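PDB 4CRQ: endo-1,3-beta-glucanase, family GH16 from Zobellia galactanivorans, which probably hydrolyses internal beta-1,3-glucosidic bonds of laminarin through its family GH16 catalytic module, the part of the modular laminarinase present here. Local coordinates for residues Y38-E41 with N42-V45. The protein carries 1 engineered substitution. Residues are numbered along the deposited sequence; the frame is centred on the assembly and turned at random.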
ATOM      1  N   TYR A  38      -7.263 -12.672   4.717  1.00 18.31           N
ATOM      2  CA  TYR A  38      -7.854 -11.924   3.613  1.00 19.84           C
ATOM      3  C   TYR A  38      -8.884 -12.746   2.870  1.00 21.09           C
ATOM      4  O   TYR A  38      -8.707 -13.941   2.655  1.00 21.10           O
ATOM      5  CB  TYR A  38      -6.747 -11.483   2.690  1.00 19.86           C
ATOM      6  CG  TYR A  38      -5.846 -10.360   3.227  1.00 20.29           C
ATOM      7  CD1 TYR A  38      -6.405  -9.160   3.717  1.00 18.82           C
ATOM      8  CD2 TYR A  38      -4.442 -10.486   3.215  1.00 19.03           C
ATOM      9  CE1 TYR A  38      -5.613  -8.107   4.174  1.00 19.91           C
ATOM     10  CE2 TYR A  38      -3.629  -9.454   3.680  1.00 20.59           C
ATOM     11  CZ  TYR A  38      -4.220  -8.270   4.153  1.00 19.21           C
ATOM     12  OH  TYR A  38      -3.453  -7.226   4.602  1.00 20.99           O
ATOM     13  N   ARG A  39      -9.976 -12.084   2.495  1.00 19.17           N
ATOM     14  CA  ARG A  39     -11.066 -12.702   1.669  1.00 19.04           C
ATOM     15  C   ARG A  39     -11.557 -11.739   0.620  1.00 21.55           C
ATOM     16  O   ARG A  39     -11.472 -10.508   0.789  1.00 21.58           O
ATOM     17  CB  ARG A  39     -12.237 -13.127   2.569  1.00 18.91           C
ATOM     18  CG  ARG A  39     -11.791 -14.027   3.757  1.00 20.00           C
ATOM     19  CD  ARG A  39     -12.986 -14.763   4.359  1.00 22.86           C
ATOM     20  NE  ARG A  39     -13.538 -15.741   3.402  1.00 30.61           N
ATOM     21  CZ  ARG A  39     -14.838 -16.070   3.281  1.00 25.75           C
ATOM     22  NH1 ARG A  39     -15.768 -15.493   4.062  1.00 35.16           N
ATOM     23  NH2 ARG A  39     -15.222 -16.982   2.392  1.00 31.75           N
ATOM     24  N   ARG A  40     -12.092 -12.296  -0.462  1.00 21.40           N
ATOM     25  CA  ARG A  40     -12.662 -11.496  -1.529  1.00 19.87           C
ATOM     26  C   ARG A  40     -13.856 -10.676  -0.998  1.00 20.25           C
ATOM     27  O   ARG A  40     -14.020  -9.508  -1.397  1.00 20.80           O
ATOM     28  CB  ARG A  40     -13.119 -12.389  -2.698  1.00 19.85           C
ATOM     29  CG  ARG A  40     -13.919 -11.683  -3.788  1.00 21.25           C
ATOM     30  CD  ARG A  40     -13.064 -10.663  -4.528  1.00 21.85           C
ATOM     31  NE  ARG A  40     -13.790  -9.921  -5.566  1.00 21.91           N
ATOM     32  CZ  ARG A  40     -14.536  -8.838  -5.329  1.00 23.49           C
ATOM     33  NH1 ARG A  40     -14.707  -8.326  -4.091  1.00 24.56           N
ATOM     34  NH2 ARG A  40     -15.131  -8.253  -6.364  1.00 24.66           N
ATOM     35  N   GLU A  41     -14.653 -11.280  -0.102  1.00 22.54           N
ATOM     36  CA  GLU A  41     -15.901 -10.699   0.436  1.00 23.54           C
ATOM     37  C   GLU A  41     -15.699  -9.338   1.088  1.00 20.94           C
ATOM     38  O   GLU A  41     -16.625  -8.508   1.143  1.00 24.21           O
ATOM     39  CB  GLU A  41     -16.533 -11.658   1.470  1.00 29.42           C
ATOM     40  CG  GLU A  41     -17.970 -11.311   1.864  1.00 39.06           C
ATOM     41  CD  GLU A  41     -18.617 -12.345   2.775  1.00 53.44           C
ATOM     42  OE1 GLU A  41     -18.123 -12.618   3.872  1.00 58.12           O
ATOM     43  OE2 GLU A  41     -19.658 -12.894   2.383  1.00 74.13           O
ATOM     44  N   ASN A  42     -14.482  -9.113   1.582  1.00 20.45           N
ATOM     45  CA  ASN A  42     -14.202  -7.895   2.314  1.00 19.43           C
ATOM     46  C   ASN A  42     -13.885  -6.663   1.472  1.00 18.79           C
ATOM     47  O   ASN A  42     -13.596  -5.578   2.044  1.00 20.29           O
ATOM     48  CB  ASN A  42     -13.054  -8.128   3.287  1.00 18.16           C
ATOM     49  CG  ASN A  42     -13.400  -9.116   4.385  1.00 22.57           C
ATOM     50  OD1 ASN A  42     -13.591 -10.315   4.131  1.00 23.37           O
ATOM     51  ND2 ASN A  42     -13.479  -8.635   5.599  1.00 20.34           N
ATOM     52  N   ALA A  43     -13.885  -6.805   0.147  1.00 20.29           N
ATOM     53  CA  ALA A  43     -13.727  -5.670  -0.774  1.00 19.24           C
ATOM     54  C   ALA A  43     -15.019  -5.483  -1.535  1.00 20.07           C
ATOM     55  O   ALA A  43     -15.570  -6.470  -2.044  1.00 21.67           O
ATOM     56  CB  ALA A  43     -12.560  -5.899  -1.726  1.00 22.25           C
ATOM     57  N   ALA A  44     -15.509  -4.243  -1.620  1.00 21.06           N
ATOM     58  CA  ALA A  44     -16.761  -3.935  -2.326  1.00 21.97           C
ATOM     59  C   ALA A  44     -16.702  -2.512  -2.830  1.00 21.95           C
ATOM     60  O   ALA A  44     -15.763  -1.807  -2.519  1.00 21.98           O
ATOM     61  CB  ALA A  44     -17.966  -4.132  -1.400  1.00 24.69           C
ATOM     62  N   VAL A  45     -17.675  -2.079  -3.626  1.00 21.60           N
ATOM     63  CA  VAL A  45     -17.747  -0.683  -4.047  1.00 23.57           C
ATOM     64  C   VAL A  45     -19.057  -0.123  -3.515  1.00 26.34           C
ATOM     65  O   VAL A  45     -20.105  -0.783  -3.619  1.00 27.26           O
ATOM     66  CB  VAL A  45     -17.609  -0.520  -5.584  1.00 25.40           C
ATOM     67  CG1 VAL A  45     -18.102   0.836  -6.114  1.00 26.30           C
ATOM     68  CG2 VAL A  45     -16.158  -0.714  -5.966  1.00 26.93           C
TER
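Ala43 N closes the chain back on Arg40 O with a backbone hydrogen bond of 3.1 Å, nearly straight at an N-H...O angle of 168°, although the donor stands above the carbonyl plane. One residue earlier, Asn42 N makes a weak bond of 3.4 Å to Arg39 O. With the backbone angles of Arg40, Glu41 and Asn42, these bonds define two overlapping type I beta-turns, 39-42 and 40-43, the first closed by the weak bond. In the beta-sandwich of the GH16 module, the turns link strand 36-38 to strand 43-46, the latter antiparallel to strand 49-59.

Among side-chain contacts to the backbone, Arg40 reaches forward along the chain to the start of strand 43-46. Its CG lies anti to the backbone N (chi1 171°) and the chain bends at chi2, bringing NH1 to 2.9 Å from Ala43 O. The oxygen lies at the guanidinium edge, in its plane, but the 125° angle at the hydrogen makes this bond weak. Phe21 offers the same guanidinium a cation-pi partner.

Between side chains, Asn42 OD1 packs 3.5 Å from Arg39 CB. The buried amide gives hydrogen bonds from ND2 to Thr53 O and Thr65 OG1, tying the turns to strands 49-59 and 62-70. Ionic pairing is loose: Arg39 NH1 and Glu41 OE1 form a long salt bridge of 3.7 Å, while the Arg39 guanidinium also makes a cation-pi contact with Phe59.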